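Local coordinates for protein HTH-type transcriptional regulator mcbR (PDB 4P9F) that represses transcription as a DNA-binding GntR-family regulator, silencing the McbA promoter and so preventing colanic acid overproduction, and is important for biofilm formation, at residues G21-G26 / F66-V71; G26-T31 / V60-A65; A92-N97 / L134-R139. One frame throughout, in Å; residues are numbered along the deposited sequence.

Contact 1 of 3, residues G21-G26 / F66-V71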
# COMPACT_ATOMS: atom_id res chain seq x y z
N GLY A 21 -9.04 -11.10 11.72
CA GLY A 21 -10.48 -11.28 11.61
C GLY A 21 -11.27 -11.22 12.91
O GLY A 21 -12.41 -11.68 12.99
N ALA A 22 -10.67 -10.62 13.94
CA ALA A 22 -11.31 -10.52 15.24
C ALA A 22 -12.45 -9.50 15.26
O ALA A 22 -13.34 -9.56 16.11
CB ALA A 22 -10.26 -10.16 16.32
N LEU A 23 -12.46 -8.58 14.30
CA LEU A 23 -13.51 -7.57 14.28
C LEU A 23 -14.46 -7.85 13.12
O LEU A 23 -14.03 -8.04 11.98
CB LEU A 23 -12.92 -6.16 14.15
CG LEU A 23 -11.93 -5.81 15.27
CD1 LEU A 23 -11.40 -4.41 15.09
CD2 LEU A 23 -12.58 -5.97 16.62
N LYS A 24 -15.75 -7.85 13.42
CA LYS A 24 -16.77 -8.18 12.43
C LYS A 24 -17.01 -7.01 11.48
O LYS A 24 -17.09 -5.87 11.92
CB LYS A 24 -18.07 -8.57 13.14
CG LYS A 24 -19.17 -9.06 12.21
CD LYS A 24 -20.33 -9.60 13.03
CE LYS A 24 -21.41 -10.20 12.14
NZ LYS A 24 -22.51 -10.78 12.96
N PRO A 25 -17.14 -7.30 10.17
CA PRO A 25 -17.51 -6.25 9.21
C PRO A 25 -18.74 -5.50 9.68
O PRO A 25 -19.69 -6.11 10.18
CB PRO A 25 -17.82 -7.05 7.93
CG PRO A 25 -17.01 -8.27 8.05
CD PRO A 25 -16.94 -8.61 9.51
N GLY A 26 -18.71 -4.17 9.60
CA GLY A 26 -19.86 -3.38 9.99
C GLY A 26 -19.95 -3.01 11.47
O GLY A 26 -20.77 -2.18 11.83
N PHE A 66 -16.58 4.66 15.16
CA PHE A 66 -16.05 4.20 13.89
C PHE A 66 -16.70 2.88 13.50
O PHE A 66 -17.28 2.20 14.34
CB PHE A 66 -14.54 4.04 14.01
CG PHE A 66 -13.86 5.30 14.41
CD1 PHE A 66 -13.72 5.65 15.75
CD2 PHE A 66 -13.42 6.19 13.45
CE1 PHE A 66 -13.11 6.83 16.12
CE2 PHE A 66 -12.81 7.38 13.82
CZ PHE A 66 -12.65 7.69 15.15
N THR A 67 -16.66 2.53 12.22
CA THR A 67 -17.14 1.20 11.88
C THR A 67 -16.08 0.45 11.11
O THR A 67 -15.29 1.03 10.35
CB THR A 67 -18.46 1.20 11.04
OG1 THR A 67 -18.27 1.97 9.86
CG2 THR A 67 -19.65 1.75 11.85
N VAL A 68 -16.04 -0.85 11.37
CA VAL A 68 -15.22 -1.80 10.64
C VAL A 68 -15.80 -1.92 9.23
O VAL A 68 -17.01 -2.09 9.08
CB VAL A 68 -15.18 -3.16 11.36
CG1 VAL A 68 -14.37 -4.18 10.56
CG2 VAL A 68 -14.64 -2.97 12.81
N PRO A 69 -14.96 -1.77 8.20
CA PRO A 69 -15.49 -1.79 6.83
C PRO A 69 -16.14 -3.11 6.46
O PRO A 69 -15.78 -4.14 7.02
CB PRO A 69 -14.25 -1.54 5.96
CG PRO A 69 -13.30 -0.84 6.86
CD PRO A 69 -13.52 -1.46 8.22
N GLU A 70 -17.06 -3.06 5.50
CA GLU A 70 -17.66 -4.24 4.90
C GLU A 70 -16.73 -4.70 3.79
O GLU A 70 -16.27 -3.89 3.01
CB GLU A 70 -19.03 -3.92 4.28
CG GLU A 70 -20.05 -3.30 5.22
CD GLU A 70 -20.68 -4.31 6.16
OE1 GLU A 70 -20.47 -5.53 5.97
OE2 GLU A 70 -21.39 -3.88 7.10
N VAL A 71 -16.37 -5.98 3.79
CA VAL A 71 -15.52 -6.49 2.72
C VAL A 71 -16.29 -7.51 1.86
O VAL A 71 -16.34 -8.70 2.16
CB VAL A 71 -14.22 -7.11 3.30
CG1 VAL A 71 -13.30 -7.62 2.19
CG2 VAL A 71 -13.52 -6.08 4.18
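The carboxylate of Glu70 reaches over the Pro25-Gly26 link, one oxygen to each residue: OE1 lies 3.6 Å from Pro25 CB, and OE2 lies 3.3 Å from Gly26 CA. The chain of Glu70 bends at chi2 (-77°), which turns CD back toward the opposing backbone. The peptide carbonyls are the other flat groups here. Gly26 N donates to Val68 O at 2.7 Å, with the donor nitrogen above the carbonyl plane, 42° out of it. Next to this bond, Pro25 CA makes a CA-H...O contact with Pro69 O at 3.5 Å. Gly26 has positive phi, where a side chain would press on the carbonyl oxygen of Pro25.

Here the winged helix-turn-helix domain of a GntR regulator meets its own effector domain. The loop 21-26 follows helix 6-19 and leads into the first strand, while 66-71 completes the last strand of the wing and runs on toward helix 73-95. Pro25 also packs on Pro158 and His161, and the carbonyl of Gly21 is hydrogen-bonded to His161, bringing the helical FCD domain against the same loop.

Val68 supplies the apolar half. Its CB, 3.4 Å from Lys24 O, lies against that oxygen, with CG1 close by. CG2, anti to the carbonyl carbon and beside the backbone N, meets Leu23 CB at 3.9 Å, and Leu18 of helix 6-19 touches both side chains.

Contact 2 of 3, residues G26-T31 / V60-A65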
# COMPACT_ATOMS: atom_id res chain seq x y z
N GLY A 26 -18.71 -4.17 9.60
CA GLY A 26 -19.86 -3.38 9.99
C GLY A 26 -19.95 -3.01 11.47
O GLY A 26 -20.77 -2.18 11.83
N ALA A 27 -19.12 -3.64 12.32
CA ALA A 27 -19.22 -3.38 13.76
C ALA A 27 -18.96 -1.93 14.11
O ALA A 27 -18.07 -1.28 13.55
CB ALA A 27 -18.24 -4.27 14.54
N ARG A 28 -19.71 -1.44 15.09
CA ARG A 28 -19.60 -0.06 15.53
C ARG A 28 -18.62 -0.03 16.70
O ARG A 28 -18.82 -0.70 17.71
CB ARG A 28 -20.99 0.49 15.92
CG ARG A 28 -20.97 1.88 16.55
CD ARG A 28 -22.40 2.43 16.81
NE ARG A 28 -22.35 3.59 17.68
CZ ARG A 28 -22.18 4.84 17.26
NH1 ARG A 28 -22.08 5.08 15.95
NH2 ARG A 28 -22.11 5.85 18.13
N LEU A 29 -17.53 0.70 16.53
CA LEU A 29 -16.51 0.84 17.57
C LEU A 29 -16.67 2.18 18.27
O LEU A 29 -16.56 3.23 17.63
CB LEU A 29 -15.12 0.73 16.95
CG LEU A 29 -14.93 -0.45 15.99
CD1 LEU A 29 -13.52 -0.44 15.36
CD2 LEU A 29 -15.21 -1.78 16.69
N ILE A 30 -16.82 2.16 19.59
CA ILE A 30 -17.04 3.39 20.35
C ILE A 30 -15.74 3.77 21.05
O ILE A 30 -15.23 3.01 21.88
CB ILE A 30 -18.21 3.24 21.37
CG1 ILE A 30 -19.54 3.02 20.63
CG2 ILE A 30 -18.32 4.47 22.31
CD1 ILE A 30 -19.97 1.58 20.57
N THR A 31 -15.16 4.90 20.65
CA THR A 31 -13.88 5.37 21.20
C THR A 31 -13.81 5.28 22.74
O THR A 31 -12.86 4.74 23.31
CB THR A 31 -13.62 6.82 20.73
OG1 THR A 31 -13.78 6.87 19.30
CG2 THR A 31 -12.23 7.29 21.09
N VAL A 60 -15.50 6.47 9.54
CA VAL A 60 -16.11 7.36 10.52
C VAL A 60 -17.58 6.98 10.71
O VAL A 60 -18.27 6.66 9.76
CB VAL A 60 -16.00 8.82 10.06
CG1 VAL A 60 -16.83 9.72 10.95
CG2 VAL A 60 -14.53 9.24 10.04
N ALA A 61 -18.03 6.98 11.96
CA ALA A 61 -19.44 6.77 12.31
C ALA A 61 -19.96 7.91 13.21
O ALA A 61 -19.15 8.63 13.80
CB ALA A 61 -19.62 5.40 13.01
N PRO A 62 -21.28 8.11 13.28
CA PRO A 62 -21.86 9.16 14.12
C PRO A 62 -21.46 9.11 15.61
O PRO A 62 -21.24 8.01 16.15
CB PRO A 62 -23.37 8.93 13.98
CG PRO A 62 -23.52 8.26 12.67
CD PRO A 62 -22.32 7.40 12.50
N ALA A 63 -21.31 10.27 16.22
CA ALA A 63 -21.11 10.38 17.68
C ALA A 63 -19.82 9.78 18.25
O ALA A 63 -19.89 8.92 19.14
CB ALA A 63 -22.34 9.77 18.41
N GLN A 64 -18.67 10.17 17.70
CA GLN A 64 -17.36 9.73 18.23
C GLN A 64 -17.18 8.21 18.20
O GLN A 64 -16.87 7.54 19.21
CB GLN A 64 -17.16 10.27 19.66
CG GLN A 64 -17.10 11.79 19.71
CD GLN A 64 -17.12 12.34 21.13
OE1 GLN A 64 -17.42 11.63 22.08
NE2 GLN A 64 -16.78 13.62 21.26
N ALA A 65 -17.41 7.67 17.01
CA ALA A 65 -17.36 6.22 16.81
C ALA A 65 -16.88 5.93 15.40
O ALA A 65 -16.74 6.83 14.56
CB ALA A 65 -18.74 5.58 17.08
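Ile30 and Ala65 form an antiparallel, non-hydrogen-bonded pair with their CA atoms 4.5 Å apart, and their side chains lie on the same face of the small sheet. Leu29 O comes close over Ala65 CA, at 3.2 Å. One residue further on, Thr31 N gives a weak hydrogen bond to Gln64 O at 3.5 Å, and the hydroxyl OG1 of Thr31 lies near the same oxygen. Ile30 is the N-cap of helix 31-38, with which the helix-turn-helix motif begins, while 60-65 turns between the two wing strands. Ala63 and Gln64 both take left-handed backbone angles there, and Ala61 N bonds to Ala65 O at 2.9 Å, closing the turn.

Arg28 carries the side-chain part. With CG anti to the backbone N (chi1 173°), the chain runs extended as far as NE and delivers the guanidinium to the turn. NH1 and NH2 both donate, end-on, to Pro62 O, each at 3.1 Å and close to the guanidinium plane. Ala65 CB covers one face of the group, 3.5 Å from CZ and offset toward the rim, and Ala63 CB lies at the edge.

Across this contact, then, the arginine's charge meets a neutral carbonyl and a methyl rather than a carboxylate. The fork to a single oxygen would probably limit rotation of the guanidinium, tying the wing turn to the strand that feeds the DNA-binding helices.

Contact 3 of 3, residues A92-N97 / L134-R139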
# COMPACT_ATOMS: atom_id res chain seq x y z
N ALA A 92 10.27 -13.72 -3.39
CA ALA A 92 11.38 -13.96 -4.31
C ALA A 92 12.61 -13.18 -3.88
O ALA A 92 13.72 -13.69 -3.99
CB ALA A 92 10.99 -13.59 -5.75
N LEU A 93 12.42 -11.98 -3.36
CA LEU A 93 13.54 -11.17 -2.91
C LEU A 93 14.12 -11.68 -1.60
O LEU A 93 15.30 -11.50 -1.31
CB LEU A 93 13.10 -9.72 -2.74
CG LEU A 93 12.74 -9.01 -4.04
CD1 LEU A 93 12.18 -7.62 -3.75
CD2 LEU A 93 13.97 -8.95 -4.93
N ALA A 94 13.29 -12.35 -0.81
CA ALA A 94 13.72 -12.83 0.49
C ALA A 94 14.65 -14.03 0.37
O ALA A 94 15.51 -14.27 1.23
CB ALA A 94 12.52 -13.17 1.36
N VAL A 95 14.50 -14.79 -0.70
CA VAL A 95 15.27 -16.02 -0.88
C VAL A 95 16.79 -15.83 -0.78
O VAL A 95 17.46 -16.58 -0.07
CB VAL A 95 14.96 -16.68 -2.23
CG1 VAL A 95 15.91 -17.84 -2.49
CG2 VAL A 95 13.51 -17.13 -2.25
N GLU A 96 17.33 -14.82 -1.45
CA GLU A 96 18.77 -14.63 -1.47
C GLU A 96 19.32 -14.04 -0.16
O GLU A 96 20.53 -13.87 -0.02
CB GLU A 96 19.17 -13.73 -2.64
N ASN A 97 18.44 -13.76 0.80
CA ASN A 97 18.87 -13.14 2.06
C ASN A 97 18.60 -14.00 3.30
O ASN A 97 19.01 -13.63 4.40
CB ASN A 97 18.18 -11.79 2.26
CG ASN A 97 18.57 -10.77 1.21
OD1 ASN A 97 19.69 -10.79 0.71
ND2 ASN A 97 17.64 -9.89 0.85
N LEU A 134 5.27 -13.02 7.26
CA LEU A 134 5.91 -11.73 7.49
C LEU A 134 7.39 -11.89 7.81
O LEU A 134 8.20 -11.08 7.38
CB LEU A 134 5.20 -10.98 8.61
CG LEU A 134 5.43 -9.47 8.63
CD1 LEU A 134 5.12 -8.88 7.28
CD2 LEU A 134 4.59 -8.83 9.71
N ALA A 135 7.74 -12.93 8.56
CA ALA A 135 9.13 -13.23 8.85
C ALA A 135 9.90 -13.47 7.56
O ALA A 135 11.06 -13.06 7.42
CB ALA A 135 9.24 -14.46 9.77
N ILE A 136 9.26 -14.14 6.61
CA ILE A 136 9.87 -14.33 5.30
C ILE A 136 10.04 -12.99 4.61
O ILE A 136 11.14 -12.63 4.19
CB ILE A 136 9.01 -15.26 4.41
CG1 ILE A 136 8.94 -16.68 5.01
CG2 ILE A 136 9.60 -15.33 3.00
CD1 ILE A 136 7.89 -17.57 4.34
N TYR A 137 8.94 -12.24 4.51
CA TYR A 137 8.90 -11.02 3.71
C TYR A 137 9.90 -9.99 4.20
O TYR A 137 10.49 -9.27 3.39
CB TYR A 137 7.50 -10.41 3.70
CG TYR A 137 6.43 -11.31 3.13
CD1 TYR A 137 6.76 -12.40 2.34
CD2 TYR A 137 5.09 -11.07 3.40
CE1 TYR A 137 5.78 -13.23 1.82
CE2 TYR A 137 4.11 -11.89 2.89
CZ TYR A 137 4.46 -12.98 2.10
OH TYR A 137 3.46 -13.80 1.61
N HIS A 138 10.11 -9.93 5.51
CA HIS A 138 11.03 -8.97 6.09
C HIS A 138 12.45 -9.13 5.57
O HIS A 138 13.19 -8.14 5.49
CB HIS A 138 11.04 -9.07 7.63
CG HIS A 138 9.89 -8.37 8.29
ND1 HIS A 138 9.57 -8.56 9.62
CD2 HIS A 138 9.00 -7.47 7.81
CE1 HIS A 138 8.53 -7.81 9.93
NE2 HIS A 138 8.16 -7.13 8.85
N ARG A 139 12.83 -10.35 5.19
CA ARG A 139 14.19 -10.62 4.69
C ARG A 139 14.38 -10.16 3.25
O ARG A 139 15.46 -10.28 2.70
CB ARG A 139 14.54 -12.11 4.83
CG ARG A 139 14.56 -12.62 6.28
CD ARG A 139 15.59 -11.88 7.11
NE ARG A 139 16.85 -11.79 6.37
CZ ARG A 139 18.01 -11.42 6.88
NH1 ARG A 139 18.11 -11.11 8.17
NH2 ARG A 139 19.09 -11.39 6.11
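Asn97 and Arg139 exchange polar contacts where two helices of the FCD domain, 73-95 and 122-138, run out side by side: a mainly polar junction over a small apolar step. Asn97 ND2 donates to Arg139 O at 2.9 Å, nearly along the C=O axis and at 156° at the hydrogen. In return, Arg139 NH2 makes a weak bond to Asn97 O at 2.8 Å. The arginine chain doubles over to get there, bent at chi2 (-61°) and chi3 (-46°).

Deeper in, Ala94 faces Ile136, its CB 3.2 Å from Ile136 O and 4.0 Å from the CG2 methyl; Leu182 and Leu186 of helix 177-187 cover Ile136. Asn97 N bonds to Ala94 O at 3.0 Å, linking the polar level to the apolar one. An alanine in place of Asn97 would probably leave Arg139 O without this amide donor and the end of 134-139 less firmly held.

The backbone carbonyls of both residues thus take N-H groups from the opposite side chain, while the charge of Arg139 finds its stronger mate in Asp102, whose salt bridge to NE is likely to steady the guanidinium near Asn97 O.

Contacts 1 and 2 belong to one small domain: their centres are 11 Å apart, they share Gly26, and both reach the three-stranded sheet, where Leu29 N to Phe66 O probably bonds strand to strand, and Val68 N to Ala27 O probably continues the pairing just beyond the strand ends. Contact 1 is a surface contact at the root of the wing, built on backbone and valine packing; contact 2, partly buried, works further out through an extended arginine whose two end nitrogens share one carbonyl. Contact 3, likewise partly buried, joins helices instead of strands, on the opposite side of the chain's centre. Both arginines reach backbone carbonyls, and that of contact 3 also has a salt bridge to Asp102.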